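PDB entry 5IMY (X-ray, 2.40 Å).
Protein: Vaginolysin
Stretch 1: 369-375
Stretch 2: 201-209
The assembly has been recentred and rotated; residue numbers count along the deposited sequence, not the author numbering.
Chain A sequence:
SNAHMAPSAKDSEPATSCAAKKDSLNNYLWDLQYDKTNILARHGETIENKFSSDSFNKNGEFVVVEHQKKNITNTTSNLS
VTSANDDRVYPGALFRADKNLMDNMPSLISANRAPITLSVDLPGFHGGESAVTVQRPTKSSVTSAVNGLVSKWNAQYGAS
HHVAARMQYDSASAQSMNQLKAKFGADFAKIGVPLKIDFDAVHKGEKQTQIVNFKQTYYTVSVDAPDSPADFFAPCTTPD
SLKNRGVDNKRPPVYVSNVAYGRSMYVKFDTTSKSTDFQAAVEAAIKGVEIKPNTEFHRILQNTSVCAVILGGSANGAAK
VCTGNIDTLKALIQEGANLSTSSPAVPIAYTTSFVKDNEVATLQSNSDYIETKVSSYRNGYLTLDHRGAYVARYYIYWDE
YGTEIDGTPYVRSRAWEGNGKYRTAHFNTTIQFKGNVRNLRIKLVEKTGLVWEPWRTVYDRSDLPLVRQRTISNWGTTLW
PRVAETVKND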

# COMPACT_ATOMS: atom_id res chain seq x y z
N TYR A 369 -4.58 17.53 -10.53
CA TYR A 369 -3.21 17.80 -10.10
C TYR A 369 -2.60 16.50 -9.62
O TYR A 369 -3.30 15.56 -9.23
CB TYR A 369 -3.17 18.86 -9.00
CG TYR A 369 -3.67 18.36 -7.67
CD1 TYR A 369 -2.80 18.02 -6.65
CD2 TYR A 369 -5.03 18.22 -7.43
CE1 TYR A 369 -3.26 17.55 -5.43
CE2 TYR A 369 -5.51 17.75 -6.22
CZ TYR A 369 -4.61 17.42 -5.23
OH TYR A 369 -5.08 16.96 -4.02
N ILE A 370 -1.27 16.45 -9.65
CA ILE A 370 -0.51 15.32 -9.17
C ILE A 370 -0.05 15.63 -7.75
O ILE A 370 0.68 16.61 -7.54
CB ILE A 370 0.69 15.02 -10.09
CG1 ILE A 370 0.21 14.28 -11.34
CG2 ILE A 370 1.77 14.21 -9.38
CD1 ILE A 370 0.42 15.04 -12.63
N GLU A 371 -0.47 14.82 -6.79
CA GLU A 371 -0.01 14.98 -5.42
C GLU A 371 1.16 14.05 -5.15
O GLU A 371 1.17 12.89 -5.59
CB GLU A 371 -1.13 14.68 -4.41
CG GLU A 371 -0.71 14.99 -2.98
CD GLU A 371 -1.77 14.67 -1.95
OE1 GLU A 371 -2.60 15.55 -1.65
OE2 GLU A 371 -1.78 13.52 -1.45
N THR A 372 2.16 14.56 -4.44
CA THR A 372 3.29 13.78 -3.96
C THR A 372 3.17 13.59 -2.46
O THR A 372 2.94 14.55 -1.72
CB THR A 372 4.62 14.45 -4.29
OG1 THR A 372 4.73 14.58 -5.71
CG2 THR A 372 5.79 13.63 -3.77
N LYS A 373 3.33 12.35 -2.02
CA LYS A 373 3.45 12.02 -0.61
C LYS A 373 4.84 11.48 -0.35
O LYS A 373 5.56 11.07 -1.27
CB LYS A 373 2.39 11.00 -0.18
CG LYS A 373 1.04 11.61 0.13
CD LYS A 373 0.06 10.54 0.57
CE LYS A 373 -1.37 11.04 0.57
NZ LYS A 373 -2.12 10.45 -0.57
N VAL A 374 5.23 11.47 0.92
CA VAL A 374 6.57 11.09 1.32
C VAL A 374 6.50 10.29 2.61
O VAL A 374 5.68 10.58 3.49
CB VAL A 374 7.48 12.33 1.48
CG1 VAL A 374 7.09 13.14 2.72
CG2 VAL A 374 8.95 11.91 1.54
N SER A 375 7.36 9.28 2.72
CA SER A 375 7.49 8.49 3.94
C SER A 375 8.93 8.02 4.05
O SER A 375 9.64 7.91 3.04
CB SER A 375 6.53 7.29 3.94
OG SER A 375 6.46 6.69 5.22
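Stretch 2 (201-209) AVHKGEKQT

The most distinctive feature of this contact is a single short hydrogen bond that pins the end of a helix to one face of a strand: H203 ND1 lies 2.7 Å from T372 OG1. The histidine meets the strand with the edge of its ring, and near the same plane its CE1 comes within 3.1 Å of I370 O. An imidazole edge thus spans two alternate residues of the strand, touching a side chain at one and the backbone at the other.

The example illustrates how an extended chain offers every second side chain to a neighbour. Residues 369-375 are strand throughout; T372 and V374 point their CA-to-CB bonds toward the other segment, whereas E371, K373 and S375 point away. On that far face, K373 NZ and E371 OE2 form a salt bridge at 3.2 Å, a weak hydrogen bond in which the position of the carboxylate oxygen is less certain.

The opposing segment changes conformation as it passes. Its helix ends at H203, a loop follows, and a strand begins at Q208. G205 leaves helical geometry with a positive phi of 72°, a value that favours glycine, and forms a Schellman motif: its N bonds back to V202 O at 3.0 Å, and E206 N makes a weak bond to A201 O at 2.9 Å. K207 N also reaches A201 O, at 3.1 Å. The register runs in the same sense along both stretches here, with CA of T372 5.2 Å from CA of H203, and CA of V374 5.8 Å from CA of G205.

Packing completes the contact. T372 CG2 approaches V202 O at 3.8 Å, and V374 CG2 stands 4.2 Å from G205 CA, where an ideal CB would lie a tight 3.5 Å from that methyl. Beyond the turn, Q208 extends its side chain back, placing CD 3.7 Å from V374 CG1.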

# COMPACT_ATOMS: atom_id res chain seq x y z
N ALA A 201 10.32 21.37 -4.66
CA ALA A 201 10.84 20.78 -3.43
C ALA A 201 9.84 19.81 -2.82
O ALA A 201 10.24 18.80 -2.23
CB ALA A 201 11.19 21.88 -2.43
N VAL A 202 8.54 20.09 -2.94
CA VAL A 202 7.53 19.20 -2.37
C VAL A 202 7.50 17.88 -3.13
O VAL A 202 7.50 16.80 -2.53
CB VAL A 202 6.15 19.88 -2.39
CG1 VAL A 202 5.09 18.95 -1.79
CG2 VAL A 202 6.19 21.19 -1.63
N HIS A 203 7.49 17.94 -4.46
CA HIS A 203 7.35 16.74 -5.27
C HIS A 203 8.63 15.91 -5.29
O HIS A 203 8.58 14.72 -5.61
CB HIS A 203 6.95 17.13 -6.69
CG HIS A 203 5.60 17.79 -6.77
ND1 HIS A 203 4.43 17.07 -6.76
CD2 HIS A 203 5.25 19.09 -6.87
CE1 HIS A 203 3.41 17.90 -6.85
NE2 HIS A 203 3.88 19.14 -6.92
N LYS A 204 9.78 16.50 -4.94
CA LYS A 204 11.01 15.74 -4.75
C LYS A 204 11.12 15.14 -3.36
O LYS A 204 12.12 14.48 -3.07
CB LYS A 204 12.23 16.63 -5.01
CG LYS A 204 12.51 16.90 -6.47
CD LYS A 204 13.47 18.07 -6.64
CE LYS A 204 13.77 18.33 -8.10
NZ LYS A 204 14.37 17.14 -8.77
N GLY A 205 10.12 15.34 -2.51
CA GLY A 205 10.21 14.89 -1.14
C GLY A 205 11.17 15.68 -0.28
O GLY A 205 11.45 15.27 0.85
N GLU A 206 11.69 16.80 -0.78
CA GLU A 206 12.57 17.63 0.03
C GLU A 206 11.79 18.33 1.14
O GLU A 206 12.31 18.52 2.25
CB GLU A 206 13.28 18.66 -0.85
CG GLU A 206 14.29 18.07 -1.82
CD GLU A 206 15.08 19.14 -2.55
OE1 GLU A 206 14.84 20.34 -2.30
OE2 GLU A 206 15.95 18.78 -3.38
N LYS A 207 10.55 18.71 0.87
CA LYS A 207 9.74 19.44 1.83
C LYS A 207 8.32 18.88 1.86
O LYS A 207 7.86 18.24 0.91
CB LYS A 207 9.66 20.94 1.49
CG LYS A 207 10.89 21.74 1.87
CD LYS A 207 10.58 23.23 1.82
CE LYS A 207 11.85 24.07 1.85
NZ LYS A 207 11.55 25.50 2.16
N GLN A 208 7.65 19.14 2.98
CA GLN A 208 6.21 19.06 3.08
C GLN A 208 5.71 20.46 3.43
O GLN A 208 6.29 21.13 4.29
CB GLN A 208 5.76 18.06 4.15
CG GLN A 208 5.85 16.60 3.72
CD GLN A 208 5.36 15.65 4.79
OE1 GLN A 208 4.21 15.21 4.76
NE2 GLN A 208 6.22 15.33 5.75
N THR A 209 4.65 20.90 2.76
CA THR A 209 4.18 22.27 2.91
C THR A 209 2.66 22.29 3.06
O THR A 209 1.95 21.54 2.39
CB THR A 209 4.59 23.14 1.72
OG1 THR A 209 6.01 23.14 1.59
CG2 THR A 209 4.10 24.58 1.90